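PDB 5WZJ: pumilio homolog 23 from Arabidopsis thaliana, which binds RNA sequence-specifically through pumilio repeats, recognising 18S rRNA, and probably regulates translation and mRNA stability. Local coordinates for residues Ala59-Glu73 with Asp97-Ser110. Numbering follows the deposited sequence.
Sequences ATDYIISHVLQTLLE and DRSGSHVAESALKS. With nucleotides of chain B.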
# COMPACT_ATOMS: atom_id res chain seq x y z
N ALA A 59 -11.88 -27.55 17.15
CA ALA A 59 -11.33 -26.44 16.37
C ALA A 59 -9.81 -26.35 16.51
O ALA A 59 -9.15 -25.79 15.63
CB ALA A 59 -11.96 -25.12 16.80
N THR A 60 -9.26 -26.82 17.61
CA THR A 60 -7.81 -26.77 17.79
C THR A 60 -7.13 -28.07 17.41
O THR A 60 -5.91 -28.19 17.56
CB THR A 60 -7.46 -26.40 19.23
OG1 THR A 60 -7.96 -27.41 20.11
CG2 THR A 60 -8.07 -25.02 19.60
N ASP A 61 -7.87 -29.06 16.92
CA ASP A 61 -7.20 -30.29 16.49
C ASP A 61 -6.40 -30.02 15.22
O ASP A 61 -6.90 -29.37 14.30
CB ASP A 61 -8.20 -31.40 16.24
CG ASP A 61 -7.50 -32.70 15.92
OD1 ASP A 61 -7.04 -33.34 16.87
OD2 ASP A 61 -7.35 -33.05 14.72
N TYR A 62 -5.16 -30.52 15.17
CA TYR A 62 -4.30 -30.15 14.05
C TYR A 62 -4.80 -30.70 12.72
O TYR A 62 -4.44 -30.16 11.68
CB TYR A 62 -2.85 -30.59 14.31
CG TYR A 62 -2.55 -32.08 14.12
CD1 TYR A 62 -3.02 -33.04 15.02
CD2 TYR A 62 -1.76 -32.52 13.06
CE1 TYR A 62 -2.72 -34.40 14.85
CE2 TYR A 62 -1.45 -33.86 12.89
CZ TYR A 62 -1.93 -34.80 13.78
OH TYR A 62 -1.61 -36.14 13.58
N ILE A 63 -5.62 -31.74 12.73
CA ILE A 63 -6.19 -32.28 11.50
C ILE A 63 -7.64 -31.82 11.32
O ILE A 63 -8.00 -31.26 10.28
CB ILE A 63 -6.07 -33.82 11.48
CG1 ILE A 63 -4.61 -34.18 11.16
CG2 ILE A 63 -7.07 -34.43 10.46
CD1 ILE A 63 -4.28 -35.64 11.26
N ILE A 64 -8.48 -31.99 12.34
CA ILE A 64 -9.90 -31.74 12.13
C ILE A 64 -10.21 -30.25 11.99
O ILE A 64 -11.24 -29.90 11.40
CB ILE A 64 -10.71 -32.39 13.26
CG1 ILE A 64 -10.31 -33.87 13.38
CG2 ILE A 64 -12.22 -32.27 12.98
CD1 ILE A 64 -10.91 -34.54 14.62
N SER A 65 -9.33 -29.37 12.50
CA SER A 65 -9.55 -27.93 12.34
C SER A 65 -9.79 -27.57 10.88
O SER A 65 -10.65 -26.74 10.57
CB SER A 65 -8.35 -27.15 12.88
OG SER A 65 -7.14 -27.52 12.22
N HIS A 66 -9.08 -28.24 9.97
CA HIS A 66 -9.24 -27.97 8.55
C HIS A 66 -10.63 -28.38 8.06
O HIS A 66 -11.22 -27.68 7.23
CB HIS A 66 -8.14 -28.70 7.77
CG HIS A 66 -6.76 -28.20 8.06
ND1 HIS A 66 -6.13 -27.23 7.30
CD2 HIS A 66 -5.90 -28.50 9.07
CE1 HIS A 66 -4.94 -26.98 7.81
NE2 HIS A 66 -4.78 -27.72 8.89
N VAL A 67 -11.15 -29.51 8.55
CA VAL A 67 -12.51 -29.91 8.17
C VAL A 67 -13.52 -28.90 8.70
O VAL A 67 -14.46 -28.52 7.99
CB VAL A 67 -12.81 -31.33 8.69
CG1 VAL A 67 -14.23 -31.73 8.34
CG2 VAL A 67 -11.80 -32.32 8.10
N LEU A 68 -13.33 -28.45 9.94
CA LEU A 68 -14.26 -27.49 10.52
C LEU A 68 -14.28 -26.19 9.72
O LEU A 68 -15.35 -25.60 9.53
CB LEU A 68 -13.90 -27.25 11.99
CG LEU A 68 -14.82 -26.40 12.87
CD1 LEU A 68 -16.29 -26.82 12.74
CD2 LEU A 68 -14.36 -26.47 14.33
N GLN A 69 -13.13 -25.77 9.20
CA GLN A 69 -13.10 -24.61 8.31
C GLN A 69 -14.01 -24.82 7.11
O GLN A 69 -14.77 -23.92 6.71
CB GLN A 69 -11.68 -24.33 7.81
CG GLN A 69 -10.74 -23.73 8.84
CD GLN A 69 -9.42 -23.38 8.21
OE1 GLN A 69 -8.46 -24.15 8.27
NE2 GLN A 69 -9.35 -22.19 7.60
N THR A 70 -13.90 -26.00 6.48
CA THR A 70 -14.75 -26.32 5.34
C THR A 70 -16.22 -26.27 5.73
O THR A 70 -17.04 -25.71 5.00
CB THR A 70 -14.39 -27.71 4.81
OG1 THR A 70 -13.00 -27.74 4.46
CG2 THR A 70 -15.23 -28.06 3.58
N LEU A 71 -16.58 -26.84 6.89
CA LEU A 71 -17.98 -26.82 7.33
C LEU A 71 -18.48 -25.39 7.54
O LEU A 71 -19.61 -25.05 7.16
CB LEU A 71 -18.12 -27.62 8.62
CG LEU A 71 -17.64 -29.08 8.53
CD1 LEU A 71 -17.81 -29.75 9.86
CD2 LEU A 71 -18.42 -29.83 7.45
N LEU A 72 -17.66 -24.53 8.15
CA LEU A 72 -18.12 -23.19 8.47
C LEU A 72 -18.31 -22.35 7.22
O LEU A 72 -19.23 -21.53 7.16
CB LEU A 72 -17.14 -22.51 9.42
CG LEU A 72 -17.14 -23.06 10.85
CD1 LEU A 72 -15.94 -22.56 11.65
CD2 LEU A 72 -18.44 -22.69 11.55
N GLU A 73 -17.47 -22.55 6.20
CA GLU A 73 -17.61 -21.81 4.96
C GLU A 73 -18.64 -22.42 4.01
O GLU A 73 -18.99 -21.78 3.01
CB GLU A 73 -16.24 -21.69 4.26
CG GLU A 73 -15.22 -20.74 5.00
CD GLU A 73 -13.74 -21.02 4.65
OE1 GLU A 73 -12.83 -20.34 5.22
OE2 GLU A 73 -13.47 -21.93 3.82
N ASP A 97 -5.14 -20.12 19.20
CA ASP A 97 -4.52 -21.40 18.87
C ASP A 97 -3.97 -21.39 17.45
O ASP A 97 -4.55 -20.77 16.55
CB ASP A 97 -5.54 -22.53 19.04
CG ASP A 97 -4.95 -23.89 18.75
OD1 ASP A 97 -4.34 -24.45 19.67
OD2 ASP A 97 -5.12 -24.39 17.62
N ARG A 98 -2.84 -22.08 17.24
CA ARG A 98 -2.20 -22.07 15.92
C ARG A 98 -3.11 -22.65 14.83
O ARG A 98 -3.04 -22.20 13.68
CB ARG A 98 -0.88 -22.83 15.96
CG ARG A 98 -1.04 -24.29 16.35
CD ARG A 98 0.27 -24.93 16.84
NE ARG A 98 -0.00 -26.29 17.29
CZ ARG A 98 0.18 -27.38 16.53
NH1 ARG A 98 -0.11 -28.58 17.01
NH2 ARG A 98 0.66 -27.26 15.30
N SER A 99 -3.93 -23.66 15.16
CA SER A 99 -4.94 -24.14 14.22
C SER A 99 -6.29 -23.48 14.43
O SER A 99 -6.96 -23.11 13.46
CB SER A 99 -5.12 -25.66 14.34
OG SER A 99 -3.95 -26.35 13.95
N GLY A 100 -6.72 -23.34 15.68
CA GLY A 100 -8.04 -22.82 15.95
C GLY A 100 -8.25 -21.42 15.39
O GLY A 100 -9.37 -21.05 15.04
N SER A 101 -7.18 -20.63 15.29
CA SER A 101 -7.33 -19.26 14.79
C SER A 101 -7.84 -19.25 13.35
O SER A 101 -8.56 -18.33 12.95
CB SER A 101 -6.01 -18.50 14.90
OG SER A 101 -4.95 -19.17 14.22
N HIS A 102 -7.48 -20.26 12.55
CA HIS A 102 -7.99 -20.31 11.18
C HIS A 102 -9.46 -20.73 11.15
O HIS A 102 -10.21 -20.31 10.26
CB HIS A 102 -7.11 -21.23 10.33
CG HIS A 102 -5.67 -20.81 10.32
ND1 HIS A 102 -5.15 -19.94 9.38
CD2 HIS A 102 -4.65 -21.10 11.16
CE1 HIS A 102 -3.88 -19.70 9.65
NE2 HIS A 102 -3.55 -20.40 10.73
N VAL A 103 -9.87 -21.56 12.11
CA VAL A 103 -11.29 -21.87 12.29
C VAL A 103 -12.07 -20.60 12.64
O VAL A 103 -13.14 -20.33 12.09
CB VAL A 103 -11.47 -22.96 13.36
CG1 VAL A 103 -12.95 -23.10 13.72
CG2 VAL A 103 -10.87 -24.31 12.90
N ALA A 104 -11.55 -19.83 13.61
CA ALA A 104 -12.21 -18.58 13.98
C ALA A 104 -12.31 -17.63 12.78
O ALA A 104 -13.35 -17.01 12.55
CB ALA A 104 -11.45 -17.92 15.13
N GLU A 105 -11.25 -17.53 11.98
CA GLU A 105 -11.30 -16.63 10.83
C GLU A 105 -12.23 -17.16 9.74
O GLU A 105 -12.86 -16.37 9.03
CB GLU A 105 -9.90 -16.41 10.26
CG GLU A 105 -9.01 -15.52 11.13
CD GLU A 105 -7.74 -15.09 10.38
OE1 GLU A 105 -6.65 -15.62 10.69
OE2 GLU A 105 -7.83 -14.24 9.47
N SER A 106 -12.34 -18.49 9.60
CA SER A 106 -13.31 -19.05 8.66
C SER A 106 -14.73 -18.71 9.09
O SER A 106 -15.59 -18.45 8.25
CB SER A 106 -13.13 -20.57 8.53
OG SER A 106 -12.01 -20.88 7.71
N ALA A 107 -14.99 -18.70 10.40
CA ALA A 107 -16.31 -18.29 10.87
C ALA A 107 -16.59 -16.84 10.50
O ALA A 107 -17.70 -16.51 10.07
CB ALA A 107 -16.44 -18.48 12.38
N LEU A 108 -15.58 -15.97 10.63
CA LEU A 108 -15.75 -14.56 10.29
C LEU A 108 -15.93 -14.37 8.79
O LEU A 108 -16.80 -13.60 8.36
CB LEU A 108 -14.55 -13.75 10.80
CG LEU A 108 -14.38 -13.78 12.33
CD1 LEU A 108 -13.12 -13.00 12.77
CD2 LEU A 108 -15.62 -13.21 12.99
N LYS A 109 -15.11 -15.04 7.97
CA LYS A 109 -15.26 -14.95 6.52
C LYS A 109 -16.63 -15.40 6.08
O LYS A 109 -17.23 -14.81 5.17
CB LYS A 109 -14.20 -15.81 5.82
CG LYS A 109 -12.78 -15.33 5.94
CD LYS A 109 -11.87 -16.27 5.14
CE LYS A 109 -10.41 -15.88 5.26
NZ LYS A 109 -9.54 -16.89 4.56
N SER A 110 -17.13 -16.47 6.70
CA SER A 110 -18.45 -17.00 6.38
C SER A 110 -19.56 -16.01 6.75
O SER A 110 -20.51 -15.83 5.98
CB SER A 110 -18.64 -18.34 7.11
OG SER A 110 -19.84 -19.00 6.73
P G B 11 2.87 -21.41 12.85
OP1 G B 11 3.20 -20.88 14.20
OP2 G B 11 3.95 -21.78 11.91
O5' G B 11 1.94 -22.65 13.14
C5' G B 11 1.69 -23.66 12.17
C4' G B 11 0.48 -24.46 12.57
O4' G B 11 -0.71 -23.77 12.07
C3' G B 11 0.40 -25.89 12.04
O3' G B 11 -0.32 -26.71 12.97
C2' G B 11 -0.46 -25.72 10.80
O2' G B 11 -1.10 -26.90 10.38
C1' G B 11 -1.46 -24.65 11.27
N9 G B 11 -2.07 -23.92 10.16
C8 G B 11 -1.44 -23.10 9.24
N7 G B 11 -2.26 -22.65 8.32
C5 G B 11 -3.50 -23.20 8.65
C6 G B 11 -4.76 -23.07 8.03
O6 G B 11 -5.05 -22.42 7.02
N1 G B 11 -5.75 -23.82 8.68
C2 G B 11 -5.54 -24.57 9.82
N2 G B 11 -6.61 -25.22 10.33
N3 G B 11 -4.37 -24.70 10.42
C4 G B 11 -3.40 -24.00 9.78
P G B 10 4.81 -15.73 10.03
OP1 G B 10 6.13 -16.36 10.21
OP2 G B 10 4.30 -15.38 8.69
O5' G B 10 3.70 -16.67 10.67
C5' G B 10 3.75 -17.08 12.03
C4' G B 10 2.59 -18.00 12.35
O4' G B 10 1.35 -17.24 12.21
C3' G B 10 2.45 -19.22 11.43
O3' G B 10 1.91 -20.33 12.15
C2' G B 10 1.42 -18.75 10.42
O2' G B 10 0.71 -19.79 9.78
C1' G B 10 0.51 -17.89 11.29
N9 G B 10 -0.24 -16.92 10.49
C8 G B 10 0.27 -16.17 9.45
N7 G B 10 -0.65 -15.46 8.86
C5 G B 10 -1.83 -15.78 9.53
C6 G B 10 -3.15 -15.30 9.34
O6 G B 10 -3.54 -14.49 8.50
N1 G B 10 -4.04 -15.87 10.23
C2 G B 10 -3.72 -16.77 11.21
N2 G B 10 -4.73 -17.21 11.99
N3 G B 10 -2.49 -17.22 11.40
C4 G B 10 -1.60 -16.69 10.53
O HOH W 1 -3.44 -26.79 17.80
O HOH W 2 -3.42 -27.67 11.50
O HOH W 3 -10.16 -19.65 5.16
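Helices 64-73 and 100-110 run side by side in the same direction, their axes 8.5 Å apart at 8°, the register pairing Gln69 with Val103 and Glu73 with Ser110. Val103 is a knob among Ala59, Ser65, Leu68 and Gln69; its CG1, anti to the backbone N (chi1 170°), lies 3.7 Å from Leu72 CD1, and Leu68 CD2 touches the same methyl, crossing the valine at about a right angle. Gln69 NE2 donates to Ser106 OG at 3.0 Å with the acceptor in the amide plane, which fixes the amide's rotation and turns OE1 to N1 and N2 of G11 of chain B. Ser106 OG in turn donates to Glu73 OE1 (2.7 Å), arriving 57° out of the carboxylate plane. These are the RNA-reading helices of Pumilio repeats 1 and 2 in the right-handed superhelix: Ser65 and Gln69 read G11, Ser101 and Glu105 read G10, and the His102 ring is sandwiched between the two bases. At the N-terminal ends, Thr60 CG2 meets Asp97 CG at 3.4 Å, while Asp97 OD2 caps Ser99 N and Gly100 N. With an alanine at Asp97, both amides would probably lose their acceptor and Thr60 CG2 the carboxylate it packs against. Further along, Ser110 OG donates to Leu72 O at 2.6 Å.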